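PDB 5DJS: tetratricopeptide TPR_2 repeat protein from Thermobaculum terrenum, which is of unknown function but joins an N-terminal array of tetratricopeptide repeats to a GT-B-type glycosyltransferase family 41 region that holds uridine-5'-diphosphate. Local coordinates for residues 6-11 and 36-41; 183-188 and 193-198; 240-245 and 510-515. The protein carries 1 engineered substitution. One frame throughout, in Å; residues are numbered along the deposited sequence.

Contact 1: 6-11 and 36-41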
ATOM      1  N   ALA A   6     -13.955 -34.721 -17.291  1.00 83.82           N
ATOM      2  CA  ALA A   6     -14.752 -33.784 -16.479  1.00 80.70           C
ATOM      3  C   ALA A   6     -14.542 -33.935 -14.970  1.00 80.11           C
ATOM      4  O   ALA A   6     -14.496 -32.937 -14.254  1.00 83.03           O
ATOM      5  CB  ALA A   6     -16.233 -33.929 -16.811  1.00 80.12           C
ATOM      6  N   ALA A   7     -14.422 -35.179 -14.505  1.00 82.72           N
ATOM      7  CA  ALA A   7     -14.127 -35.484 -13.098  1.00 84.22           C
ATOM      8  C   ALA A   7     -12.687 -35.115 -12.726  1.00 82.70           C
ATOM      9  O   ALA A   7     -12.454 -34.520 -11.667  1.00 83.91           O
ATOM     10  CB  ALA A   7     -14.389 -36.958 -12.806  1.00 84.47           C
ATOM     11  N   THR A   8     -11.737 -35.477 -13.593  1.00 77.59           N
ATOM     12  CA  THR A   8     -10.311 -35.145 -13.402  1.00 72.69           C
ATOM     13  C   THR A   8     -10.090 -33.631 -13.331  1.00 70.08           C
ATOM     14  O   THR A   8      -9.362 -33.150 -12.461  1.00 71.98           O
ATOM     15  CB  THR A   8      -9.431 -35.738 -14.531  1.00 70.19           C
ATOM     16  OG1 THR A   8      -9.843 -37.081 -14.804  1.00 69.67           O
ATOM     17  CG2 THR A   8      -7.948 -35.741 -14.145  1.00 67.75           C
ATOM     18  N   ILE A   9     -10.722 -32.898 -14.248  1.00 66.89           N
ATOM     19  CA  ILE A   9     -10.706 -31.428 -14.248  1.00 67.25           C
ATOM     20  C   ILE A   9     -11.243 -30.861 -12.926  1.00 71.19           C
ATOM     21  O   ILE A   9     -10.597 -30.005 -12.320  1.00 74.70           O
ATOM     22  CB  ILE A   9     -11.484 -30.849 -15.466  1.00 66.31           C
ATOM     23  CG1 ILE A   9     -10.658 -31.050 -16.746  1.00 68.03           C
ATOM     24  CG2 ILE A   9     -11.802 -29.362 -15.295  1.00 65.73           C
ATOM     25  CD1 ILE A   9     -11.446 -30.933 -18.037  1.00 67.12           C
ATOM     26  N   LYS A  10     -12.403 -31.354 -12.482  1.00 71.69           N
ATOM     27  CA  LYS A  10     -13.059 -30.855 -11.260  1.00 71.95           C
ATOM     28  C   LYS A  10     -12.218 -31.039  -9.991  1.00 70.46           C
ATOM     29  O   LYS A  10     -12.146 -30.133  -9.154  1.00 63.99           O
ATOM     30  CB  LYS A  10     -14.419 -31.523 -11.067  1.00 74.77           C
ATOM     31  CG  LYS A  10     -15.369 -30.719 -10.203  1.00 78.13           C
ATOM     32  CD  LYS A  10     -16.641 -31.494  -9.917  1.00 80.03           C
ATOM     33  CE  LYS A  10     -17.675 -30.608  -9.240  1.00 80.61           C
ATOM     34  NZ  LYS A  10     -18.435 -31.374  -8.221  1.00 80.96           N
ATOM     35  N   ALA A  11     -11.591 -32.208  -9.865  1.00 71.78           N
ATOM     36  CA  ALA A  11     -10.666 -32.500  -8.753  1.00 77.45           C
ATOM     37  C   ALA A  11      -9.383 -31.642  -8.793  1.00 79.20           C
ATOM     38  O   ALA A  11      -8.887 -31.200  -7.752  1.00 78.48           O
ATOM     39  CB  ALA A  11     -10.306 -33.984  -8.738  1.00 76.09           C
ATOM     40  N   LEU A  36      -5.377 -27.218 -18.371  1.00 51.75           N
ATOM     41  CA  LEU A  36      -5.229 -26.688 -19.733  1.00 49.03           C
ATOM     42  C   LEU A  36      -4.611 -27.681 -20.726  1.00 50.40           C
ATOM     43  O   LEU A  36      -4.829 -27.536 -21.929  1.00 49.33           O
ATOM     44  CB  LEU A  36      -4.427 -25.381 -19.726  1.00 47.39           C
ATOM     45  CG  LEU A  36      -5.045 -24.230 -18.923  1.00 45.61           C
ATOM     46  CD1 LEU A  36      -4.073 -23.071 -18.832  1.00 44.05           C
ATOM     47  CD2 LEU A  36      -6.380 -23.758 -19.483  1.00 45.88           C
ATOM     48  N   GLN A  37      -3.845 -28.663 -20.239  1.00 52.87           N
ATOM     49  CA  GLN A  37      -3.364 -29.767 -21.088  1.00 57.19           C
ATOM     50  C   GLN A  37      -4.526 -30.619 -21.598  1.00 59.97           C
ATOM     51  O   GLN A  37      -4.504 -31.078 -22.740  1.00 57.24           O
ATOM     52  CB  GLN A  37      -2.383 -30.674 -20.341  1.00 59.90           C
ATOM     53  CG  GLN A  37      -1.050 -30.026 -20.001  1.00 63.76           C
ATOM     54  CD  GLN A  37      -0.214 -30.872 -19.046  1.00 67.34           C
ATOM     55  OE1 GLN A  37      -0.310 -32.107 -19.043  1.00 74.55           O
ATOM     56  NE2 GLN A  37       0.612 -30.216 -18.231  1.00 64.39           N
ATOM     57  N   ILE A  38      -5.519 -30.835 -20.734  1.00 62.62           N
ATOM     58  CA  ILE A  38      -6.696 -31.640 -21.060  1.00 63.48           C
ATOM     59  C   ILE A  38      -7.705 -30.791 -21.828  1.00 63.79           C
ATOM     60  O   ILE A  38      -8.247 -31.233 -22.840  1.00 65.47           O
ATOM     61  CB  ILE A  38      -7.375 -32.204 -19.786  1.00 65.62           C
ATOM     62  CG1 ILE A  38      -6.409 -33.108 -19.000  1.00 66.30           C
ATOM     63  CG2 ILE A  38      -8.636 -32.992 -20.146  1.00 66.64           C
ATOM     64  CD1 ILE A  38      -6.808 -33.346 -17.555  1.00 64.07           C
ATOM     65  N   ALA A  39      -7.970 -29.586 -21.323  1.00 62.08           N
ATOM     66  CA  ALA A  39      -8.988 -28.695 -21.890  1.00 61.65           C
ATOM     67  C   ALA A  39      -8.478 -27.246 -21.935  1.00 61.23           C
ATOM     68  O   ALA A  39      -8.668 -26.493 -20.971  1.00 62.42           O
ATOM     69  CB  ALA A  39     -10.266 -28.788 -21.068  1.00 60.42           C
ATOM     70  N   PRO A  40      -7.831 -26.845 -23.055  1.00 57.48           N
ATOM     71  CA  PRO A  40      -7.168 -25.526 -23.118  1.00 58.28           C
ATOM     72  C   PRO A  40      -8.104 -24.305 -23.206  1.00 55.46           C
ATOM     73  O   PRO A  40      -7.630 -23.179 -23.071  1.00 54.29           O
ATOM     74  CB  PRO A  40      -6.277 -25.634 -24.369  1.00 58.16           C
ATOM     75  CG  PRO A  40      -6.950 -26.638 -25.234  1.00 58.86           C
ATOM     76  CD  PRO A  40      -7.743 -27.564 -24.341  1.00 58.67           C
ATOM     77  N   ASP A  41      -9.401 -24.529 -23.432  1.00 53.86           N
ATOM     78  CA  ASP A  41     -10.415 -23.467 -23.372  1.00 52.01           C
ATOM     79  C   ASP A  41     -11.098 -23.360 -21.994  1.00 48.72           C
ATOM     80  O   ASP A  41     -12.125 -22.691 -21.870  1.00 46.31           O
ATOM     81  CB  ASP A  41     -11.469 -23.671 -24.480  1.00 54.64           C
ATOM     82  CG  ASP A  41     -10.970 -23.251 -25.872  1.00 59.08           C
ATOM     83  OD1 ASP A  41      -9.896 -22.612 -25.997  1.00 56.15           O
ATOM     84  OD2 ASP A  41     -11.675 -23.566 -26.858  1.00 63.71           O
TER
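Ile9 reaches across to Ile38 and Ala39 with a single methyl, CD1, in an antiparallel helical hairpin where the start of helix 5-21 lies against the end of helix 25-38. The contact is wholly apolar. Ile9 CD1 stands 3.9 Å from Ala39 CB and 4.1 Å from Ile38 CG2, so it settles against both neighbours at once. The two isoleucines slide past each other in opposite directions, each using a different branch: the longer arm of Ile9 meets the short branch of Ile38. Ile9 CG1 lies opposite the carbonyl carbon (chi1 -74°), and the nearly extended chi2 of 162° carries CD1 out towards the partner helix. A second, looser touch joins Thr8 CG2 and Ile38 CD1 at 4.3 Å.

Behind this first shell, helix 25-38 is also held by its successor: Leu36 packs on Ala45, Leu46 and Leu49 of helix 43-56, consistent with the stacked helices of tetratricopeptide repeat proteins. On the opposing helix, Thr8 turns its hydroxyl back to its own chain, with a weak hydrogen bond between OG1 and the carbonyl O of Arg4.

Contact 2: 183-188 and 193-198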
ATOM      1  N   PRO A 183       8.393  -2.191  14.747  1.00 55.82           N
ATOM      2  CA  PRO A 183       8.858  -1.303  15.816  1.00 54.85           C
ATOM      3  C   PRO A 183       7.776  -0.972  16.839  1.00 54.83           C
ATOM      4  O   PRO A 183       8.050  -0.990  18.050  1.00 57.18           O
ATOM      5  CB  PRO A 183       9.287  -0.030  15.070  1.00 56.38           C
ATOM      6  CG  PRO A 183       8.675  -0.127  13.717  1.00 57.54           C
ATOM      7  CD  PRO A 183       8.605  -1.591  13.417  1.00 56.76           C
ATOM      8  N   VAL A 184       6.566  -0.689  16.351  1.00 50.42           N
ATOM      9  CA  VAL A 184       5.433  -0.316  17.211  1.00 51.64           C
ATOM     10  C   VAL A 184       5.055  -1.435  18.190  1.00 53.46           C
ATOM     11  O   VAL A 184       4.846  -1.181  19.373  1.00 53.39           O
ATOM     12  CB  VAL A 184       4.211   0.136  16.377  1.00 49.96           C
ATOM     13  CG1 VAL A 184       2.954   0.287  17.230  1.00 50.03           C
ATOM     14  CG2 VAL A 184       4.519   1.459  15.697  1.00 49.97           C
ATOM     15  N   ILE A 185       4.968  -2.659  17.682  1.00 55.13           N
ATOM     16  CA  ILE A 185       4.667  -3.825  18.507  1.00 55.26           C
ATOM     17  C   ILE A 185       5.746  -4.061  19.568  1.00 55.43           C
ATOM     18  O   ILE A 185       5.414  -4.318  20.723  1.00 60.14           O
ATOM     19  CB  ILE A 185       4.456  -5.085  17.629  1.00 56.52           C
ATOM     20  CG1 ILE A 185       3.051  -5.063  17.058  1.00 59.78           C
ATOM     21  CG2 ILE A 185       4.642  -6.369  18.419  1.00 59.06           C
ATOM     22  CD1 ILE A 185       2.768  -6.205  16.106  1.00 67.19           C
ATOM     23  N   GLU A 186       7.021  -3.991  19.176  1.00 53.70           N
ATOM     24  CA  GLU A 186       8.135  -4.167  20.124  1.00 51.75           C
ATOM     25  C   GLU A 186       8.110  -3.125  21.249  1.00 45.20           C
ATOM     26  O   GLU A 186       8.229  -3.475  22.405  1.00 46.29           O
ATOM     27  CB  GLU A 186       9.498  -4.118  19.413  1.00 54.34           C
ATOM     28  CG  GLU A 186      10.677  -4.443  20.332  1.00 56.38           C
ATOM     29  CD  GLU A 186      12.024  -4.416  19.635  1.00 56.37           C
ATOM     30  OE1 GLU A 186      12.807  -5.374  19.828  1.00 56.09           O
ATOM     31  OE2 GLU A 186      12.302  -3.433  18.909  1.00 54.06           O
ATOM     32  N   ALA A 187       7.934  -1.860  20.900  1.00 41.34           N
ATOM     33  CA  ALA A 187       8.069  -0.752  21.859  1.00 39.74           C
ATOM     34  C   ALA A 187       6.809  -0.394  22.650  1.00 38.30           C
ATOM     35  O   ALA A 187       6.847   0.513  23.482  1.00 36.10           O
ATOM     36  CB  ALA A 187       8.579   0.492  21.131  1.00 40.44           C
ATOM     37  N   HIS A 188       5.692  -1.073  22.396  1.00 39.05           N
ATOM     38  CA  HIS A 188       4.454  -0.778  23.126  1.00 39.58           C
ATOM     39  C   HIS A 188       4.663  -0.947  24.632  1.00 39.62           C
ATOM     40  O   HIS A 188       5.148  -1.980  25.074  1.00 38.84           O
ATOM     41  CB  HIS A 188       3.273  -1.658  22.649  1.00 39.51           C
ATOM     42  CG  HIS A 188       2.323  -0.960  21.728  1.00 37.85           C
ATOM     43  ND1 HIS A 188       1.828   0.299  21.986  1.00 38.39           N
ATOM     44  CD2 HIS A 188       1.761  -1.352  20.564  1.00 37.17           C
ATOM     45  CE1 HIS A 188       1.015   0.662  21.012  1.00 37.30           C
ATOM     46  NE2 HIS A 188       0.959  -0.323  20.136  1.00 37.74           N
ATOM     47  N   TYR A 193      -0.600  -0.999  27.926  1.00 47.73           N
ATOM     48  CA  TYR A 193      -1.185  -1.551  26.693  1.00 48.12           C
ATOM     49  C   TYR A 193      -0.880  -3.035  26.533  1.00 48.69           C
ATOM     50  O   TYR A 193       0.134  -3.514  27.009  1.00 51.23           O
ATOM     51  CB  TYR A 193      -0.675  -0.790  25.464  1.00 50.19           C
ATOM     52  CG  TYR A 193      -1.030   0.677  25.480  1.00 51.19           C
ATOM     53  CD1 TYR A 193      -2.270   1.113  25.036  1.00 53.36           C
ATOM     54  CD2 TYR A 193      -0.133   1.630  25.976  1.00 55.13           C
ATOM     55  CE1 TYR A 193      -2.613   2.460  25.066  1.00 56.66           C
ATOM     56  CE2 TYR A 193      -0.465   2.982  26.019  1.00 55.21           C
ATOM     57  CZ  TYR A 193      -1.703   3.394  25.563  1.00 57.01           C
ATOM     58  OH  TYR A 193      -2.038   4.729  25.606  1.00 58.80           O
ATOM     59  N   GLU A 194      -1.771  -3.763  25.868  1.00 48.70           N
ATOM     60  CA  GLU A 194      -1.542  -5.173  25.552  1.00 50.84           C
ATOM     61  C   GLU A 194      -1.857  -5.434  24.082  1.00 50.96           C
ATOM     62  O   GLU A 194      -2.868  -4.957  23.571  1.00 55.31           O
ATOM     63  CB  GLU A 194      -2.403  -6.068  26.434  1.00 51.20           C
ATOM     64  CG  GLU A 194      -2.099  -7.549  26.252  1.00 50.47           C
ATOM     65  CD  GLU A 194      -2.949  -8.422  27.126  1.00 50.97           C
ATOM     66  OE1 GLU A 194      -3.971  -7.925  27.682  1.00 52.53           O
ATOM     67  OE2 GLU A 194      -2.612  -9.623  27.249  1.00 49.05           O
ATOM     68  N   VAL A 195      -1.021  -6.235  23.430  1.00 48.77           N
ATOM     69  CA  VAL A 195      -1.005  -6.311  21.971  1.00 50.64           C
ATOM     70  C   VAL A 195      -1.514  -7.655  21.433  1.00 49.78           C
ATOM     71  O   VAL A 195      -0.858  -8.699  21.586  1.00 46.29           O
ATOM     72  CB  VAL A 195       0.407  -5.992  21.419  1.00 51.75           C
ATOM     73  CG1 VAL A 195       0.435  -6.103  19.900  1.00 52.50           C
ATOM     74  CG2 VAL A 195       0.844  -4.588  21.831  1.00 50.44           C
ATOM     75  N   TYR A 196      -2.688  -7.587  20.799  1.00 48.20           N
ATOM     76  CA  TYR A 196      -3.283  -8.680  20.036  1.00 48.25           C
ATOM     77  C   TYR A 196      -3.048  -8.388  18.560  1.00 46.08           C
ATOM     78  O   TYR A 196      -3.211  -7.253  18.116  1.00 44.82           O
ATOM     79  CB  TYR A 196      -4.796  -8.752  20.298  1.00 50.28           C
ATOM     80  CG  TYR A 196      -5.194  -9.253  21.681  1.00 52.67           C
ATOM     81  CD1 TYR A 196      -4.901  -8.513  22.830  1.00 53.32           C
ATOM     82  CD2 TYR A 196      -5.881 -10.459  21.841  1.00 54.09           C
ATOM     83  CE1 TYR A 196      -5.262  -8.964  24.090  1.00 52.50           C
ATOM     84  CE2 TYR A 196      -6.243 -10.917  23.102  1.00 54.71           C
ATOM     85  CZ  TYR A 196      -5.929 -10.164  24.224  1.00 53.71           C
ATOM     86  OH  TYR A 196      -6.275 -10.592  25.487  1.00 54.70           O
ATOM     87  N   CYS A 197      -2.660  -9.397  17.794  1.00 46.66           N
ATOM     88  CA  CYS A 197      -2.560  -9.264  16.330  1.00 46.88           C
ATOM     89  C   CYS A 197      -3.544 -10.222  15.698  1.00 47.64           C
ATOM     90  O   CYS A 197      -3.690 -11.329  16.165  1.00 43.73           O
ATOM     91  CB  CYS A 197      -1.150  -9.570  15.850  1.00 46.36           C
ATOM     92  SG  CYS A 197      -0.039  -8.174  16.076  1.00 51.09           S
ATOM     93  N   TYR A 198      -4.231  -9.793  14.648  1.00 46.72           N
ATOM     94  CA  TYR A 198      -5.111 -10.674  13.903  1.00 42.75           C
ATOM     95  C   TYR A 198      -4.605 -10.724  12.454  1.00 41.14           C
ATOM     96  O   TYR A 198      -4.791  -9.769  11.681  1.00 38.23           O
ATOM     97  CB  TYR A 198      -6.528 -10.149  14.015  1.00 43.65           C
ATOM     98  CG  TYR A 198      -7.051 -10.110  15.444  1.00 43.07           C
ATOM     99  CD1 TYR A 198      -7.698 -11.210  16.019  1.00 42.92           C
ATOM    100  CD2 TYR A 198      -6.913  -8.963  16.220  1.00 42.95           C
ATOM    101  CE1 TYR A 198      -8.178 -11.162  17.325  1.00 41.67           C
ATOM    102  CE2 TYR A 198      -7.396  -8.901  17.524  1.00 39.85           C
ATOM    103  CZ  TYR A 198      -8.025 -10.000  18.074  1.00 40.22           C
ATOM    104  OH  TYR A 198      -8.503  -9.935  19.365  1.00 38.04           O
TER
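His188 and Tyr193 set their rings obliquely to each other, with centroids 5.8 Å apart and planes at 37°, where helix 176-187 returns to strand 193-199 in a beta-alpha-beta unit of the Rossmann-like N-terminal half of the GT-B fold. Val195 also approaches the imidazole at a slant: its CG2 methyl lies 3.6 Å from His188 CD2, and the two side chains cross at about a right angle. The Tyr193 CB is a more distant neighbour, 4.4 Å from His188 ND1. Ile165, on the neighbouring strand 163-169, touches both His188 and Tyr193.

Both ring nitrogens of His188 are engaged beyond the turn. ND1 is hydrogen-bonded to Glu509 OE2 of the long helix 479-521, and NE2 to the hydroxyl of Tyr167 on strand 163-169; together they fix the rotation of the buried ring and tie the helix end to two other elements. In the intervening loop, Arg190 NH1 bonds to the carbonyl oxygens of Ile185 and His188, bracing the reversal.

One turn back along the helix, Ile185 completes the apolar seam. Its CA-CB bond runs along the interface, but the fully extended second torsion (chi2 176°) swings the terminal methyl in against the strand. Ile185 CG1 meets Val195 CG1 at 4.0 Å, so Val195 gives CG1 to Ile185 and CG2 to His188. Two residues farther along the strand, on the same face, Cys197 continues the seam, and its SG lies 3.4 Å from Ile185 CD1.

Contact 3: 240-245 and 510-515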
ATOM      1  N   ILE A 240      -9.350  -1.090  21.638  1.00 45.96           N
ATOM      2  CA  ILE A 240      -8.982  -0.333  20.451  1.00 45.21           C
ATOM      3  C   ILE A 240      -8.620  -1.334  19.366  1.00 43.45           C
ATOM      4  O   ILE A 240      -7.657  -2.087  19.521  1.00 43.79           O
ATOM      5  CB  ILE A 240      -7.799   0.610  20.746  1.00 46.17           C
ATOM      6  CG1 ILE A 240      -8.197   1.602  21.848  1.00 46.10           C
ATOM      7  CG2 ILE A 240      -7.380   1.353  19.481  1.00 47.50           C
ATOM      8  CD1 ILE A 240      -7.101   2.528  22.322  1.00 46.50           C
ATOM      9  N   LEU A 241      -9.401  -1.361  18.289  1.00 41.58           N
ATOM     10  CA  LEU A 241      -9.128  -2.255  17.163  1.00 41.18           C
ATOM     11  C   LEU A 241      -8.608  -1.396  16.035  1.00 41.41           C
ATOM     12  O   LEU A 241      -9.193  -0.348  15.742  1.00 42.56           O
ATOM     13  CB  LEU A 241     -10.386  -2.999  16.742  1.00 40.34           C
ATOM     14  CG  LEU A 241     -10.176  -4.243  15.876  1.00 40.75           C
ATOM     15  CD1 LEU A 241      -9.545  -5.384  16.654  1.00 38.15           C
ATOM     16  CD2 LEU A 241     -11.515  -4.691  15.290  1.00 43.02           C
ATOM     17  N   VAL A 242      -7.506  -1.829  15.421  1.00 40.49           N
ATOM     18  CA  VAL A 242      -6.816  -1.036  14.402  1.00 41.18           C
ATOM     19  C   VAL A 242      -6.791  -1.770  13.067  1.00 40.36           C
ATOM     20  O   VAL A 242      -6.317  -2.910  12.969  1.00 38.09           O
ATOM     21  CB  VAL A 242      -5.373  -0.674  14.814  1.00 43.31           C
ATOM     22  CG1 VAL A 242      -4.785   0.364  13.862  1.00 42.95           C
ATOM     23  CG2 VAL A 242      -5.344  -0.122  16.235  1.00 43.58           C
ATOM     24  N   ASP A 243      -7.335  -1.098  12.053  1.00 40.35           N
ATOM     25  CA  ASP A 243      -7.284  -1.556  10.667  1.00 37.92           C
ATOM     26  C   ASP A 243      -5.963  -1.115  10.068  1.00 37.02           C
ATOM     27  O   ASP A 243      -5.767   0.067   9.793  1.00 39.00           O
ATOM     28  CB  ASP A 243      -8.424  -0.947   9.851  1.00 35.87           C
ATOM     29  CG  ASP A 243      -8.230  -1.124   8.357  1.00 33.22           C
ATOM     30  OD1 ASP A 243      -7.866  -2.255   7.933  1.00 29.46           O
ATOM     31  OD2 ASP A 243      -8.432  -0.124   7.622  1.00 29.24           O
ATOM     32  N   LEU A 244      -5.081  -2.075   9.861  1.00 36.19           N
ATOM     33  CA  LEU A 244      -3.796  -1.824   9.234  1.00 40.09           C
ATOM     34  C   LEU A 244      -3.828  -1.956   7.716  1.00 42.16           C
ATOM     35  O   LEU A 244      -2.959  -1.393   7.058  1.00 45.72           O
ATOM     36  CB  LEU A 244      -2.736  -2.774   9.806  1.00 39.15           C
ATOM     37  CG  LEU A 244      -1.770  -2.301  10.902  1.00 38.49           C
ATOM     38  CD1 LEU A 244      -2.296  -1.193  11.795  1.00 37.32           C
ATOM     39  CD2 LEU A 244      -1.380  -3.515  11.727  1.00 37.78           C
ATOM     40  N   SER A 245      -4.796  -2.693   7.165  1.00 42.40           N
ATOM     41  CA  SER A 245      -4.809  -2.997   5.728  1.00 42.45           C
ATOM     42  C   SER A 245      -5.477  -1.955   4.838  1.00 43.55           C
ATOM     43  O   SER A 245      -4.957  -1.655   3.763  1.00 44.63           O
ATOM     44  CB  SER A 245      -5.427  -4.371   5.461  1.00 41.57           C
ATOM     45  OG  SER A 245      -4.539  -5.405   5.873  1.00 39.24           O
ATOM     46  N   ASP A 510      -0.187   7.977  23.147  1.00 53.58           N
ATOM     47  CA  ASP A 510      -0.825   9.215  23.604  1.00 54.69           C
ATOM     48  C   ASP A 510      -2.150   9.451  22.857  1.00 51.75           C
ATOM     49  O   ASP A 510      -3.129   9.866  23.467  1.00 50.73           O
ATOM     50  CB  ASP A 510       0.109  10.424  23.421  1.00 58.24           C
ATOM     51  CG  ASP A 510      -0.047  11.444  24.519  1.00 63.22           C
ATOM     52  OD1 ASP A 510       0.461  11.164  25.629  1.00 69.55           O
ATOM     53  OD2 ASP A 510      -0.666  12.510  24.277  1.00 63.05           O
ATOM     54  N   ALA A 511      -2.166   9.181  21.546  1.00 49.51           N
ATOM     55  CA  ALA A 511      -3.389   9.291  20.729  1.00 47.31           C
ATOM     56  C   ALA A 511      -4.441   8.225  21.061  1.00 47.06           C
ATOM     57  O   ALA A 511      -5.623   8.560  21.208  1.00 48.15           O
ATOM     58  CB  ALA A 511      -3.056   9.256  19.246  1.00 45.50           C
ATOM     59  N   TYR A 512      -4.021   6.959  21.178  1.00 44.01           N
ATOM     60  CA  TYR A 512      -4.906   5.875  21.657  1.00 41.63           C
ATOM     61  C   TYR A 512      -5.553   6.194  23.015  1.00 43.59           C
ATOM     62  O   TYR A 512      -6.728   5.909  23.230  1.00 47.74           O
ATOM     63  CB  TYR A 512      -4.150   4.545  21.811  1.00 39.25           C
ATOM     64  CG  TYR A 512      -3.679   3.842  20.544  1.00 37.64           C
ATOM     65  CD1 TYR A 512      -4.276   4.070  19.290  1.00 36.55           C
ATOM     66  CD2 TYR A 512      -2.646   2.902  20.614  1.00 35.25           C
ATOM     67  CE1 TYR A 512      -3.828   3.408  18.151  1.00 35.85           C
ATOM     68  CE2 TYR A 512      -2.197   2.232  19.488  1.00 36.13           C
ATOM     69  CZ  TYR A 512      -2.788   2.480  18.258  1.00 36.56           C
ATOM     70  OH  TYR A 512      -2.326   1.806  17.147  1.00 33.73           O
ATOM     71  N   ARG A 513      -4.775   6.762  23.930  1.00 45.74           N
ATOM     72  CA  ARG A 513      -5.271   7.109  25.258  1.00 47.06           C
ATOM     73  C   ARG A 513      -6.359   8.184  25.190  1.00 47.01           C
ATOM     74  O   ARG A 513      -7.351   8.109  25.903  1.00 46.23           O
ATOM     75  CB  ARG A 513      -4.108   7.567  26.162  1.00 46.02           C
ATOM     76  CG  ARG A 513      -4.465   7.799  27.634  1.00 45.25           C
ATOM     77  CD  ARG A 513      -5.054   6.575  28.335  1.00 44.68           C
ATOM     78  NE  ARG A 513      -4.191   5.389  28.275  1.00 42.53           N
ATOM     79  CZ  ARG A 513      -4.449   4.233  28.886  1.00 41.85           C
ATOM     80  NH1 ARG A 513      -5.552   4.074  29.623  1.00 41.15           N
ATOM     81  NH2 ARG A 513      -3.597   3.214  28.759  1.00 43.58           N
ATOM     82  N   ARG A 514      -6.166   9.173  24.328  1.00 49.55           N
ATOM     83  CA  ARG A 514      -7.107  10.279  24.219  1.00 55.11           C
ATOM     84  C   ARG A 514      -8.373   9.867  23.464  1.00 54.71           C
ATOM     85  O   ARG A 514      -9.442  10.417  23.712  1.00 50.40           O
ATOM     86  CB  ARG A 514      -6.417  11.507  23.616  1.00 62.71           C
ATOM     87  CG  ARG A 514      -5.454  12.151  24.621  1.00 75.91           C
ATOM     88  CD  ARG A 514      -4.289  12.921  24.001  1.00 83.55           C
ATOM     89  NE  ARG A 514      -4.716  13.745  22.876  1.00 90.07           N
ATOM     90  CZ  ARG A 514      -5.391  14.894  22.967  1.00100.04           C
ATOM     91  NH1 ARG A 514      -5.744  15.409  24.150  1.00102.22           N
ATOM     92  NH2 ARG A 514      -5.725  15.542  21.850  1.00105.57           N
ATOM     93  N   MET A 515      -8.247   8.892  22.562  1.00 54.87           N
ATOM     94  CA  MET A 515      -9.407   8.217  21.968  1.00 54.39           C
ATOM     95  C   MET A 515     -10.218   7.490  23.043  1.00 55.05           C
ATOM     96  O   MET A 515     -11.454   7.537  23.043  1.00 55.16           O
ATOM     97  CB  MET A 515      -8.978   7.159  20.937  1.00 52.66           C
ATOM     98  CG  MET A 515      -8.358   7.660  19.643  1.00 52.03           C
ATOM     99  SD  MET A 515      -7.617   6.278  18.726  1.00 44.21           S
ATOM    100  CE  MET A 515      -6.343   7.153  17.824  1.00 47.06           C
TER
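Tyr512 lays its side chain against Ile240 and then Val242, packing the long C-terminal helix 479-521 onto strand 240-243 in the parallel sheet of the N-terminal Rossmann-like domain. In GT-B proteins the chain characteristically ends with a helix that crosses back over to the N-terminal domain, and this contact, which brings together segments 265 residues apart, is consistent with that design.

From the helix outward, Tyr512 CB meets Ile240 CD1 at 3.6 Å. The same methyl lies beside the helix backbone, 3.5 Å from Tyr512 O. CG is placed opposite the carbonyl carbon (chi1 -69°), which directs the ring towards the sheet. Farther out, the branch methyl of Ile240 covers one face of the ring, its CG2 4.1 Å from Tyr512 CD1; one arm of the isoleucine thus meets the stem and the base of the ring, the other a face. At the far end of the ring, Val242 CG2 comes in obliquely, 4.2 Å from Tyr512 CZ. The buried hydroxyl is satisfied by a hydrogen bond to the hydroxyl of Tyr167 on the adjacent strand 163-169, while Ile165 and His188 add further packing round the tyrosine.

Neighbouring residues of the helix add further anchors: Met515 packs on Val263 and Val265 of the next strand, and Arg513, whose CB points away from strand 240-243, bonds through NH1 to the carbonyl oxygens of Pro159 and Arg161. At the far end of the tyrosine the last touch is between methyl and oxygen, with Val242 CG2 3.7 Å from Tyr512 OH.

How the contacts relate
Contact 1 is a surface contact between helices, its centre about 47 and 49 Å from those of contacts 2 and 3 and no atom touching either. Contacts 2 and 3 are buried neighbours, centres about 11 Å apart, both built on the sheet containing strands 193-199 and 240-243. Contact 2 joins elements close in sequence, whereas contact 3 brings in the distant C-terminal helix, whose residues also pack on those of contact 2: Tyr193 CE1 lies 4.2 Å from Tyr512 CB. Contact 1 rests on methyl groups alone; the two core contacts add aromatic side chains, with Tyr167 as a shared hydrogen-bond partner of one from each.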